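PDB 3GYK: 27kDa outer membrane protein from Silicibacter pomeroyi, which is probably a thiol-disulfide oxidoreductase of the DsbA-like thioredoxin class, this chain holding its thioredoxin-like domain. Local coordinates for residues A[24-30]-A[55-61]; A[33-37]-A[144-148]; A[12-16]-A[125-129]; A[43-47]-A[159-165]; A[67-71]-A[98-104]. One frame throughout, in Å; residues are numbered along the deposited sequence.

Interaction 1 (A[24-30]-A[55-61])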
# COMPACT_ATOMS: atom_id res chain seq x y z
N VAL A 24 10.01 12.52 -5.48
CA VAL A 24 8.84 12.01 -6.21
C VAL A 24 8.11 11.04 -5.28
O VAL A 24 8.73 10.10 -4.73
CB VAL A 24 9.24 11.30 -7.50
CG1 VAL A 24 8.04 10.59 -8.18
CG2 VAL A 24 9.87 12.28 -8.45
N THR A 25 6.80 11.27 -5.10
CA THR A 25 5.95 10.33 -4.36
C THR A 25 5.16 9.43 -5.30
O THR A 25 4.49 9.92 -6.23
CB THR A 25 4.96 11.06 -3.43
OG1 THR A 25 5.70 11.79 -2.45
CG2 THR A 25 4.06 10.07 -2.67
N VAL A 26 5.25 8.12 -5.05
CA VAL A 26 4.43 7.13 -5.74
C VAL A 26 3.41 6.62 -4.75
O VAL A 26 3.79 6.18 -3.66
CB VAL A 26 5.27 5.94 -6.27
CG1 VAL A 26 4.36 4.81 -6.80
CG2 VAL A 26 6.24 6.42 -7.35
N VAL A 27 2.12 6.70 -5.09
CA VAL A 27 1.10 6.14 -4.20
C VAL A 27 0.58 4.86 -4.84
O VAL A 27 0.30 4.85 -6.03
CB VAL A 27 -0.09 7.12 -4.04
CG1 VAL A 27 -1.12 6.54 -3.08
CG2 VAL A 27 0.43 8.51 -3.53
N GLU A 28 0.44 3.77 -4.06
CA GLU A 28 -0.16 2.55 -4.61
C GLU A 28 -1.42 2.23 -3.82
O GLU A 28 -1.41 2.29 -2.58
CB GLU A 28 0.80 1.36 -4.48
CG GLU A 28 0.20 0.09 -5.14
CD GLU A 28 1.06 -1.17 -5.01
OE1 GLU A 28 2.19 -1.10 -4.49
OE2 GLU A 28 0.54 -2.26 -5.41
N PHE A 29 -2.49 1.91 -4.54
CA PHE A 29 -3.75 1.42 -3.94
C PHE A 29 -3.76 -0.08 -4.23
O PHE A 29 -3.63 -0.50 -5.39
CB PHE A 29 -4.94 2.05 -4.67
CG PHE A 29 -5.20 3.52 -4.33
CD1 PHE A 29 -6.37 3.89 -3.64
CD2 PHE A 29 -4.32 4.53 -4.75
CE1 PHE A 29 -6.64 5.23 -3.35
CE2 PHE A 29 -4.59 5.89 -4.48
CZ PHE A 29 -5.73 6.24 -3.76
N PHE A 30 -3.96 -0.90 -3.20
CA PHE A 30 -3.82 -2.34 -3.40
C PHE A 30 -4.71 -3.16 -2.45
O PHE A 30 -5.24 -2.64 -1.46
CB PHE A 30 -2.35 -2.77 -3.18
CG PHE A 30 -1.82 -2.38 -1.82
CD1 PHE A 30 -2.09 -3.17 -0.72
CD2 PHE A 30 -1.09 -1.19 -1.65
CE1 PHE A 30 -1.64 -2.81 0.55
CE2 PHE A 30 -0.65 -0.81 -0.37
CZ PHE A 30 -0.91 -1.63 0.72
N ARG A 55 9.72 8.27 -2.72
CA ARG A 55 8.91 8.11 -1.55
C ARG A 55 7.68 7.29 -1.95
O ARG A 55 7.04 7.61 -2.96
CB ARG A 55 8.42 9.48 -1.18
CG ARG A 55 7.66 9.59 0.07
CD ARG A 55 7.74 11.10 0.35
NE ARG A 55 7.00 11.40 1.54
CZ ARG A 55 5.70 11.63 1.55
NH1 ARG A 55 5.02 11.67 0.41
NH2 ARG A 55 5.09 11.86 2.71
N LEU A 56 7.32 6.29 -1.16
CA LEU A 56 6.22 5.39 -1.54
C LEU A 56 5.11 5.40 -0.48
O LEU A 56 5.36 5.04 0.67
CB LEU A 56 6.76 3.97 -1.68
CG LEU A 56 5.76 2.86 -1.93
CD1 LEU A 56 5.22 3.02 -3.33
CD2 LEU A 56 6.49 1.55 -1.80
N VAL A 57 3.91 5.82 -0.88
CA VAL A 57 2.78 6.01 0.05
C VAL A 57 1.77 4.89 -0.24
O VAL A 57 1.41 4.64 -1.40
CB VAL A 57 2.11 7.42 -0.10
CG1 VAL A 57 0.73 7.47 0.62
CG2 VAL A 57 3.04 8.51 0.46
N TYR A 58 1.30 4.24 0.82
CA TYR A 58 0.37 3.12 0.63
C TYR A 58 -1.06 3.45 1.01
O TYR A 58 -1.32 3.99 2.11
CB TYR A 58 0.85 1.93 1.45
CG TYR A 58 1.91 1.08 0.79
CD1 TYR A 58 2.34 1.33 -0.51
CD2 TYR A 58 2.42 -0.02 1.44
CE1 TYR A 58 3.29 0.49 -1.14
CE2 TYR A 58 3.36 -0.85 0.84
CZ TYR A 58 3.78 -0.59 -0.45
OH TYR A 58 4.72 -1.42 -1.03
N ARG A 59 -2.00 3.10 0.12
CA ARG A 59 -3.42 3.15 0.43
C ARG A 59 -3.94 1.70 0.42
O ARG A 59 -4.03 1.04 -0.65
CB ARG A 59 -4.21 3.94 -0.63
CG ARG A 59 -3.87 5.46 -0.74
CD ARG A 59 -3.85 6.24 0.59
NE ARG A 59 -4.97 5.95 1.49
CZ ARG A 59 -5.26 6.70 2.55
NH1 ARG A 59 -4.53 7.81 2.79
NH2 ARG A 59 -6.23 6.33 3.40
N GLU A 60 -4.27 1.21 1.60
CA GLU A 60 -4.91 -0.10 1.71
C GLU A 60 -6.33 0.09 1.23
O GLU A 60 -7.09 0.88 1.82
CB GLU A 60 -4.90 -0.54 3.18
CG GLU A 60 -3.50 -0.73 3.74
CD GLU A 60 -3.02 -2.20 3.60
OE1 GLU A 60 -3.83 -3.05 3.16
OE2 GLU A 60 -1.86 -2.49 3.97
N TRP A 61 -6.68 -0.62 0.16
CA TRP A 61 -8.01 -0.49 -0.45
C TRP A 61 -8.59 -1.88 -0.65
O TRP A 61 -8.59 -2.44 -1.77
CB TRP A 61 -7.91 0.28 -1.78
CG TRP A 61 -9.24 0.64 -2.37
CD1 TRP A 61 -10.42 0.84 -1.69
CD2 TRP A 61 -9.54 0.83 -3.76
NE1 TRP A 61 -11.43 1.13 -2.57
CE2 TRP A 61 -10.92 1.14 -3.84
CE3 TRP A 61 -8.78 0.78 -4.94
CZ2 TRP A 61 -11.57 1.36 -5.06
CZ3 TRP A 61 -9.44 1.01 -6.16
CH2 TRP A 61 -10.80 1.30 -6.21
O HOH W 1 4.25 -2.56 -3.40
O HOH W 2 -5.65 -3.65 1.19
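Strands 24-30 and 55-60 run side by side in parallel, their short axes 4.6 Å apart at closest and 25° from alignment. The main-chain bonds run from Arg55 N to Val24 O (2.9 Å) as far as Trp61 N to Phe30 O (3.0 Å). On one face, Thr25, Val27 and Phe29 sit beside Arg55, Val57 and Arg59. Thr25 CG2 fits against Val57 CG2 at 3.6 Å, while Arg55 NH1 reaches back to donate to Thr25 OG1 at 2.9 Å. The Phe29 ring is a flat floor for the bent Arg59 chain: Arg59 CG lies 3.7 Å from the centroid of the Phe29 ring, a CH-pi contact. The Arg59 guanidinium continues away to a salt bridge with Asp11. These strands are the two arms of the beta-alpha-beta unit of the thioredoxin fold, with helix 35-50 as the crossover. The other face carries Val26, Glu28 and Phe30 beside Leu56, Tyr58 and Glu60. Here Phe30, with chi1 at 56° (p), swings over the neighbouring strand. Its edge meets the face of Tyr58 in a T-shaped pair, ring centroids 4.8 Å apart. Phe30 CE1 comes within 3.4 Å of Glu60 CD, and that carboxylate is hydrogen-bonded to Tyr32 and Tyr84. A water bridges the polar tips of Glu28 and Tyr58, 2.8 Å from Glu28 OE1 and 2.7 Å from Tyr58 OH.

Interaction 2 (A[33-37]-A[144-148])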
# COMPACT_ATOMS: atom_id res chain seq x y z
N ASN A 33 -5.41 -9.78 -1.98
CA ASN A 33 -5.87 -10.89 -2.79
C ASN A 33 -5.93 -10.60 -4.28
O ASN A 33 -6.39 -11.44 -5.08
CB ASN A 33 -7.23 -11.36 -2.27
CG ASN A 33 -7.09 -12.20 -1.00
OD1 ASN A 33 -6.30 -13.14 -0.98
ND2 ASN A 33 -7.85 -11.87 0.04
N CYS A 34 -5.42 -9.43 -4.66
CA CYS A 34 -5.42 -9.04 -6.06
C CYS A 34 -4.19 -9.61 -6.79
O CYS A 34 -3.04 -9.29 -6.43
CB CYS A 34 -5.49 -7.51 -6.12
SG CYS A 34 -5.19 -6.83 -7.78
N PRO A 35 -4.42 -10.44 -7.82
CA PRO A 35 -3.30 -11.09 -8.52
C PRO A 35 -2.32 -10.08 -9.12
O PRO A 35 -1.09 -10.28 -9.08
CB PRO A 35 -3.99 -11.87 -9.64
CG PRO A 35 -5.36 -12.12 -9.14
CD PRO A 35 -5.73 -10.95 -8.28
N TYR A 36 -2.84 -8.99 -9.69
CA TYR A 36 -1.92 -8.00 -10.24
C TYR A 36 -1.19 -7.20 -9.17
O TYR A 36 -0.09 -6.73 -9.43
CB TYR A 36 -2.62 -7.07 -11.24
CG TYR A 36 -2.63 -7.56 -12.67
CD1 TYR A 36 -3.83 -7.89 -13.31
CD2 TYR A 36 -1.46 -7.62 -13.43
CE1 TYR A 36 -3.84 -8.31 -14.62
CE2 TYR A 36 -1.46 -8.02 -14.74
CZ TYR A 36 -2.66 -8.35 -15.34
OH TYR A 36 -2.66 -8.76 -16.66
N CYS A 37 -1.79 -6.99 -7.99
CA CYS A 37 -1.05 -6.42 -6.85
C CYS A 37 0.10 -7.31 -6.42
O CYS A 37 1.22 -6.83 -6.13
CB CYS A 37 -1.98 -6.17 -5.67
SG CYS A 37 -3.18 -4.85 -6.02
N GLY A 144 -10.32 -0.25 -9.71
CA GLY A 144 -9.85 -1.45 -9.00
C GLY A 144 -8.36 -1.34 -8.74
O GLY A 144 -7.75 -0.26 -8.93
N THR A 145 -7.78 -2.45 -8.32
CA THR A 145 -6.37 -2.47 -7.90
C THR A 145 -5.56 -3.38 -8.83
O THR A 145 -6.13 -4.29 -9.43
CB THR A 145 -6.24 -3.03 -6.46
OG1 THR A 145 -6.84 -4.33 -6.43
CG2 THR A 145 -6.98 -2.15 -5.49
N PRO A 146 -4.24 -3.11 -9.00
CA PRO A 146 -3.48 -1.97 -8.45
C PRO A 146 -3.74 -0.70 -9.23
O PRO A 146 -4.00 -0.77 -10.46
CB PRO A 146 -2.00 -2.41 -8.61
CG PRO A 146 -2.01 -3.34 -9.77
CD PRO A 146 -3.39 -4.01 -9.81
N SER A 147 -3.76 0.45 -8.54
CA SER A 147 -3.71 1.75 -9.23
C SER A 147 -2.64 2.61 -8.56
O SER A 147 -2.41 2.53 -7.35
CB SER A 147 -5.06 2.48 -9.16
OG SER A 147 -6.07 1.83 -9.93
N PHE A 148 -1.98 3.44 -9.36
CA PHE A 148 -0.87 4.25 -8.86
C PHE A 148 -1.06 5.73 -9.15
O PHE A 148 -1.70 6.13 -10.12
CB PHE A 148 0.45 3.81 -9.53
CG PHE A 148 0.87 2.40 -9.22
CD1 PHE A 148 1.69 2.13 -8.13
CD2 PHE A 148 0.48 1.35 -10.04
CE1 PHE A 148 2.10 0.79 -7.84
CE2 PHE A 148 0.86 0.03 -9.77
CZ PHE A 148 1.68 -0.24 -8.64
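The Cys34-Pro-Tyr-Cys37 sequence at the start of helix 35-50 faces a loop that carries a cis-proline. Cys34 is the N-cap of the helix. Its chi1 is 169° (t), which lets Cys34 SG accept from Cys37 N at 3.4 Å and also face the loop. Cys34 SG lies 3.2 Å from Thr145 O and 3.3 Å from Thr145 OG1. Thr145 has chi1 at 56° (p), and this turns OG1 toward the sulfur. Cys37 takes the m rotamer, chi1 -67°. Cys37 SG rests against the loop, 3.6 Å from Thr145 CB and 3.7 Å from Pro146 CB. The peptide before Pro146 is cis, and the proline ring points at the helix start. Tyr36, chi1 -88° (m), touches this ring with its base, Tyr36 CB to Pro146 CD at 3.5 Å. The Tyr36 ring leads away and meets that of Phe158. Behind the loop, Ser147 OG donates to Gly144 O at 2.9 Å. A CxxC at a helix start opposite a cis-proline is the hallmark of thioredoxin-fold active sites. The coordinates place Cys34 SG and Cys37 SG 3.3 Å apart, too far for a disulfide. The pair is thus modelled as free thiols, consistent with a reduced redox centre, in which the helix start and Cys37 N could help stabilise a thiolate on Cys34.

Interaction 3 (A[12-16]-A[125-129])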
# COMPACT_ATOMS: atom_id res chain seq x y z
N PRO A 12 -0.88 11.52 7.56
CA PRO A 12 -0.10 10.78 8.57
C PRO A 12 -0.59 9.35 8.81
O PRO A 12 0.17 8.53 9.36
CB PRO A 12 -0.26 11.62 9.83
CG PRO A 12 -1.38 12.51 9.58
CD PRO A 12 -1.52 12.72 8.12
N ASN A 13 -1.82 9.06 8.39
CA ASN A 13 -2.42 7.74 8.60
C ASN A 13 -2.16 6.82 7.40
O ASN A 13 -2.70 5.72 7.33
CB ASN A 13 -3.93 7.89 8.92
CG ASN A 13 -4.55 6.63 9.58
OD1 ASN A 13 -3.85 5.80 10.22
ND2 ASN A 13 -5.89 6.51 9.46
N ALA A 14 -1.31 7.26 6.46
CA ALA A 14 -0.95 6.40 5.32
C ALA A 14 0.51 6.01 5.44
O ALA A 14 1.38 6.89 5.55
CB ALA A 14 -1.20 7.16 3.98
N PRO A 15 0.81 4.70 5.41
CA PRO A 15 2.23 4.33 5.55
C PRO A 15 3.14 4.94 4.48
O PRO A 15 2.75 5.07 3.32
CB PRO A 15 2.22 2.80 5.40
CG PRO A 15 0.82 2.40 5.83
CD PRO A 15 -0.08 3.52 5.37
N VAL A 16 4.35 5.27 4.90
CA VAL A 16 5.36 5.79 4.01
C VAL A 16 6.54 4.81 3.98
O VAL A 16 7.10 4.48 5.03
CB VAL A 16 5.86 7.17 4.48
CG1 VAL A 16 7.08 7.64 3.66
CG2 VAL A 16 4.71 8.21 4.40
N GLU A 125 -8.75 4.37 13.88
CA GLU A 125 -7.81 4.85 12.84
C GLU A 125 -7.70 3.85 11.65
O GLU A 125 -7.42 4.25 10.52
CB GLU A 125 -6.42 5.20 13.39
CG GLU A 125 -5.63 3.99 13.86
CD GLU A 125 -4.24 4.32 14.40
OE1 GLU A 125 -3.64 5.34 13.99
OE2 GLU A 125 -3.74 3.54 15.23
N VAL A 126 -7.93 2.56 11.92
CA VAL A 126 -7.84 1.54 10.87
C VAL A 126 -9.03 1.73 9.90
O VAL A 126 -8.86 1.85 8.66
CB VAL A 126 -7.81 0.09 11.49
CG1 VAL A 126 -7.99 -0.97 10.40
CG2 VAL A 126 -6.49 -0.14 12.23
N THR A 127 -10.21 1.82 10.49
CA THR A 127 -11.43 2.14 9.74
C THR A 127 -11.28 3.46 8.95
O THR A 127 -11.64 3.51 7.76
CB THR A 127 -12.61 2.21 10.67
OG1 THR A 127 -12.77 0.92 11.28
CG2 THR A 127 -13.88 2.58 9.90
N ALA A 128 -10.74 4.49 9.61
CA ALA A 128 -10.54 5.80 8.98
C ALA A 128 -9.64 5.69 7.76
O ALA A 128 -9.93 6.31 6.71
CB ALA A 128 -10.02 6.87 9.99
N HIS A 129 -8.56 4.91 7.85
CA HIS A 129 -7.66 4.75 6.68
C HIS A 129 -8.42 4.12 5.50
O HIS A 129 -8.40 4.61 4.37
CB HIS A 129 -6.44 3.91 7.00
CG HIS A 129 -5.57 3.63 5.81
ND1 HIS A 129 -4.39 4.31 5.58
CD2 HIS A 129 -5.73 2.79 4.75
CE1 HIS A 129 -3.85 3.88 4.45
NE2 HIS A 129 -4.65 2.97 3.92
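Residues 12-16 link helix 3-9 to strand 16-18, and they meet one side of helix 124-140. Asn13 makes most of the contact. Its side chain points at the helix, and Asn13 ND2 donates to Glu125 O at 2.9 Å. Glu125 O also accepts the helical bond from His129 N at 3.0 Å, so it serves two donors. Asn13 OD1 turns to Arg79. The main chain of Asn13 holds a second point: His129 ND1 donates to Asn13 O at 2.8 Å. The asparagine thus grips the helix at residues one turn apart, through its side chain and its own carbonyl. Next comes Ala14, with Ala14 CA 3.9 Å from His129 CE1, near the plane of the imidazole. Pro15 follows and packs on the same carbon, Pro15 CD to His129 CE1 at 3.9 Å. Its carbonyl already belongs to the sheet, bonding to the backbone of Tyr58. The other imidazole nitrogen, His129 NE2, accepts from Glu60 N. His129 therefore bridges the incoming loop and the end of strand 54-60. The contact lies where this loop enters the sheet edge, with Val126 and His129 of helix 124-140 also resting on Leu76 of helix 66-77.

Interaction 4 (A[43-47]-A[159-165])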
# COMPACT_ATOMS: atom_id res chain seq x y z
N GLU A 43 7.92 -5.31 -8.71
CA GLU A 43 8.15 -4.11 -9.53
C GLU A 43 8.37 -2.89 -8.65
O GLU A 43 9.32 -2.13 -8.87
CB GLU A 43 6.97 -3.86 -10.49
CG GLU A 43 6.62 -5.11 -11.32
CD GLU A 43 7.82 -5.70 -12.07
OE1 GLU A 43 8.63 -4.94 -12.65
OE2 GLU A 43 7.96 -6.94 -12.07
N VAL A 44 7.51 -2.75 -7.65
CA VAL A 44 7.61 -1.63 -6.69
C VAL A 44 8.86 -1.79 -5.82
O VAL A 44 9.64 -0.82 -5.66
CB VAL A 44 6.34 -1.50 -5.82
CG1 VAL A 44 6.48 -0.34 -4.81
CG2 VAL A 44 5.10 -1.25 -6.69
N GLN A 45 9.12 -3.00 -5.31
CA GLN A 45 10.39 -3.23 -4.57
C GLN A 45 11.60 -2.91 -5.44
O GLN A 45 12.59 -2.32 -4.96
CB GLN A 45 10.51 -4.69 -4.09
CG GLN A 45 9.58 -5.08 -2.96
CD GLN A 45 9.79 -6.54 -2.52
OE1 GLN A 45 10.19 -7.38 -3.31
NE2 GLN A 45 9.49 -6.84 -1.26
N GLY A 46 11.54 -3.31 -6.70
CA GLY A 46 12.61 -3.03 -7.65
C GLY A 46 12.84 -1.53 -7.83
O GLY A 46 13.98 -1.06 -7.78
N LEU A 47 11.75 -0.80 -8.03
CA LEU A 47 11.83 0.66 -8.15
C LEU A 47 12.54 1.29 -6.95
O LEU A 47 13.48 2.05 -7.14
CB LEU A 47 10.43 1.25 -8.30
CG LEU A 47 10.39 2.78 -8.30
CD1 LEU A 47 10.94 3.32 -9.61
CD2 LEU A 47 8.94 3.22 -8.10
N VAL A 159 1.78 -1.85 -13.69
CA VAL A 159 2.95 -1.39 -14.46
C VAL A 159 4.21 -2.13 -14.02
O VAL A 159 4.33 -2.49 -12.84
CB VAL A 159 3.20 0.15 -14.34
CG1 VAL A 159 2.37 0.91 -15.41
CG2 VAL A 159 2.91 0.66 -12.91
N GLU A 160 5.12 -2.34 -14.97
CA GLU A 160 6.45 -2.90 -14.71
C GLU A 160 7.31 -1.88 -13.96
O GLU A 160 6.98 -0.70 -13.90
CB GLU A 160 7.16 -3.23 -16.03
CG GLU A 160 6.56 -4.36 -16.83
CD GLU A 160 7.32 -4.61 -18.11
OE1 GLU A 160 8.51 -4.24 -18.19
OE2 GLU A 160 6.71 -5.16 -19.05
N GLN A 161 8.43 -2.35 -13.41
CA GLN A 161 9.39 -1.42 -12.81
C GLN A 161 9.90 -0.37 -13.79
O GLN A 161 9.98 0.81 -13.43
CB GLN A 161 10.57 -2.18 -12.23
CG GLN A 161 11.67 -1.25 -11.67
CD GLN A 161 12.90 -2.03 -11.23
OE1 GLN A 161 12.82 -3.24 -11.00
NE2 GLN A 161 14.06 -1.36 -11.14
N SER A 162 10.25 -0.77 -15.00
CA SER A 162 10.73 0.20 -16.00
C SER A 162 9.68 1.28 -16.29
O SER A 162 10.02 2.42 -16.56
CB SER A 162 11.17 -0.49 -17.30
OG SER A 162 10.04 -1.12 -17.88
N GLN A 163 8.39 0.93 -16.23
CA GLN A 163 7.34 1.91 -16.49
C GLN A 163 7.15 2.85 -15.31
O GLN A 163 6.94 4.06 -15.49
CB GLN A 163 6.02 1.20 -16.81
CG GLN A 163 6.09 0.41 -18.11
CD GLN A 163 4.78 -0.35 -18.34
OE1 GLN A 163 4.45 -1.29 -17.59
NE2 GLN A 163 4.02 0.08 -19.35
N LEU A 164 7.26 2.30 -14.11
CA LEU A 164 7.27 3.13 -12.90
C LEU A 164 8.47 4.10 -12.96
O LEU A 164 8.31 5.29 -12.69
CB LEU A 164 7.34 2.26 -11.62
CG LEU A 164 5.99 1.59 -11.32
CD1 LEU A 164 6.16 0.45 -10.35
CD2 LEU A 164 4.97 2.59 -10.77
N GLN A 165 9.64 3.59 -13.32
CA GLN A 165 10.84 4.43 -13.37
C GLN A 165 10.68 5.54 -14.40
O GLN A 165 11.07 6.68 -14.15
CB GLN A 165 12.10 3.60 -13.63
CG GLN A 165 13.41 4.38 -13.51
CD GLN A 165 13.68 4.78 -12.06
OE1 GLN A 165 14.02 3.93 -11.24
NE2 GLN A 165 13.51 6.06 -11.74
O HOH W 3 11.51 -5.81 -11.71
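Leu47, Gln161 and Glu43 have the most surface covered where helix 35-50 meets the start of helix 161-174. The short axes come within 8.8 Å and cross at -50°. Glu43 holds the polar side. Its side chain curls, with chi1 and chi2 both m, and Glu43 OE1 accepts from Gln161 N at 2.7 Å. This NH is in the first turn of helix 161-174, so the carboxylate meets a donor at the helix start. A water joins the same oxygen to the glutamine, 3.2 Å from Glu43 OE1 and 3.0 Å from Gln161 OE1. Gln161 stretches out (t,t) and lays its amide over Gly46, with Gln161 OE1 3.4 Å from Gly46 CA. A beta carbon on Gly46 would clash with that oxygen, so the close approach relies on the bare glycine. Leu47 fills the apolar side. Leu47 CD2 packs on Leu164 CB at 4.0 Å, and Val44 CG2 on Leu164 CD1 at 4.2 Å. Leu47 CD1 touches Gln165 OE1 at 3.5 Å, and Gln165 NE2 bonds to Asp51. Below the two helices lies the sheet: Val44 rests on Leu56 of strand 54-60 and on Phe148 of strand 147-150, Val159 touches Phe148, and Leu47 reaches Val54.

Interaction 5 (A[67-71]-A[98-104]). With SO4 (sulfate ion), chain E.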
# COMPACT_ATOMS: atom_id res chain seq x y z
N GLY A 67 -11.85 -11.56 3.34
CA GLY A 67 -10.43 -11.94 3.57
C GLY A 67 -9.53 -10.74 3.31
O GLY A 67 -8.63 -10.41 4.11
N SER A 68 -9.80 -10.05 2.20
CA SER A 68 -9.08 -8.83 1.88
C SER A 68 -9.23 -7.76 2.97
O SER A 68 -8.26 -7.08 3.32
CB SER A 68 -9.54 -8.26 0.52
OG SER A 68 -9.14 -9.15 -0.52
N ASP A 69 -10.45 -7.60 3.48
CA ASP A 69 -10.68 -6.65 4.56
C ASP A 69 -9.88 -7.04 5.80
O ASP A 69 -9.22 -6.17 6.41
CB ASP A 69 -12.16 -6.52 4.89
CG ASP A 69 -12.45 -5.35 5.81
OD1 ASP A 69 -12.42 -4.21 5.33
OD2 ASP A 69 -12.71 -5.60 7.01
N PHE A 70 -9.88 -8.32 6.15
CA PHE A 70 -9.13 -8.80 7.31
C PHE A 70 -7.65 -8.45 7.15
O PHE A 70 -7.04 -7.89 8.06
CB PHE A 70 -9.33 -10.31 7.50
CG PHE A 70 -8.81 -10.83 8.81
CD1 PHE A 70 -9.68 -11.09 9.86
CD2 PHE A 70 -7.44 -11.03 9.01
CE1 PHE A 70 -9.21 -11.57 11.12
CE2 PHE A 70 -6.96 -11.52 10.26
CZ PHE A 70 -7.85 -11.78 11.31
N ALA A 71 -7.09 -8.79 5.99
CA ALA A 71 -5.70 -8.52 5.68
C ALA A 71 -5.33 -7.03 5.77
O ALA A 71 -4.31 -6.67 6.37
CB ALA A 71 -5.38 -9.07 4.27
N ALA A 98 -5.34 -14.60 1.17
CA ALA A 98 -5.30 -13.76 2.35
C ALA A 98 -6.69 -13.78 2.99
O ALA A 98 -7.58 -13.01 2.64
CB ALA A 98 -4.86 -12.35 2.01
N ASN A 99 -6.85 -14.69 3.94
CA ASN A 99 -8.05 -14.78 4.73
C ASN A 99 -7.62 -14.84 6.21
O ASN A 99 -6.43 -14.76 6.51
CB ASN A 99 -8.86 -16.03 4.34
CG ASN A 99 -8.05 -17.34 4.43
OD1 ASN A 99 -6.97 -17.40 5.04
ND2 ASN A 99 -8.58 -18.39 3.83
N GLU A 100 -8.58 -14.96 7.12
CA GLU A 100 -8.27 -14.84 8.55
C GLU A 100 -7.15 -15.80 8.96
O GLU A 100 -6.18 -15.38 9.61
CB GLU A 100 -9.53 -15.05 9.40
CG GLU A 100 -9.26 -15.16 10.91
CD GLU A 100 -10.52 -15.15 11.75
OE1 GLU A 100 -11.59 -14.83 11.21
OE2 GLU A 100 -10.43 -15.46 12.96
N THR A 101 -7.26 -17.07 8.59
CA THR A 101 -6.25 -18.05 8.99
C THR A 101 -4.90 -17.83 8.30
O THR A 101 -3.86 -17.98 8.94
CB THR A 101 -6.75 -19.50 8.86
OG1 THR A 101 -7.21 -19.74 7.53
CG2 THR A 101 -7.90 -19.74 9.84
N GLY A 102 -4.92 -17.45 7.02
CA GLY A 102 -3.67 -17.20 6.28
C GLY A 102 -2.96 -15.93 6.76
O GLY A 102 -1.74 -15.91 6.94
N VAL A 103 -3.74 -14.88 6.98
CA VAL A 103 -3.20 -13.59 7.48
C VAL A 103 -2.55 -13.82 8.85
O VAL A 103 -1.41 -13.38 9.08
CB VAL A 103 -4.28 -12.52 7.62
CG1 VAL A 103 -3.70 -11.30 8.34
CG2 VAL A 103 -4.80 -12.06 6.22
N LEU A 104 -3.25 -14.51 9.74
CA LEU A 104 -2.73 -14.75 11.09
C LEU A 104 -1.49 -15.63 11.09
O LEU A 104 -0.60 -15.43 11.92
CB LEU A 104 -3.80 -15.31 12.05
CG LEU A 104 -4.89 -14.28 12.42
CD1 LEU A 104 -5.94 -14.93 13.28
CD2 LEU A 104 -4.34 -13.04 13.09
S SO4 E . -12.01 -18.63 2.38
O1 SO4 E . -11.27 -19.80 1.92
O2 SO4 E . -12.72 -18.96 3.61
O3 SO4 E . -11.08 -17.54 2.63
O4 SO4 E . -12.96 -18.23 1.35
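This contact joins two helices of the region inserted between strands 54-60 and 147-150, a helical insertion as in DsbA-like proteins. Helices 66-77 and 100-109 meet near their starts, with short axes 9.2 Å apart and 27° from parallel. At the tight end, Gly67 CA is 3.9 Å from Asn99 CA. A beta carbon on Gly67 would clash with Ala98 O. Further along, the Phe70 ring lies beneath Glu100, whose CA is 3.9 Å from the centroid of the Phe70 ring in a CH-pi contact. Phe70 CD2 also touches Val103 CB at 3.8 Å. Ala71 CB packs on Val103 CG2 at 3.6 Å and on Ala98 CB at 4.0 Å. Asn99 is the N-cap: its OD1 accepts from Gly102 N at 2.9 Å. Asn99 ND2 binds a sulfate, probably from the crystallisation liquor, through O3 at 2.9 Å. Helix 114-120 closes one flank, where Gln118 meets Phe70 and Leu104, while Tyr32 lies against Ala71 and Ala98.

How the interactions relate
Interaction 1 lies 5 Å from the chain centre and forms the middle of the sheet. Interactions 2, 3 and 4 all touch it, with centres 12 to 13 Å away. Interaction 2 adds strand 147-150 next to strand 24-30 and shares helix 35-50 with interaction 4. Interactions 2 and 3 lie on opposite sides of the chain's centre. Along the chain, interaction 5 follows interaction 1 and falls between the two segments of each of the other three. It is about 26 Å from interaction 4, centre to centre, but reaches interaction 2 through Asn33, which bonds to Ala98 and Ser68. The probable redox site thus sits between the thioredoxin-like core and the helical insertion.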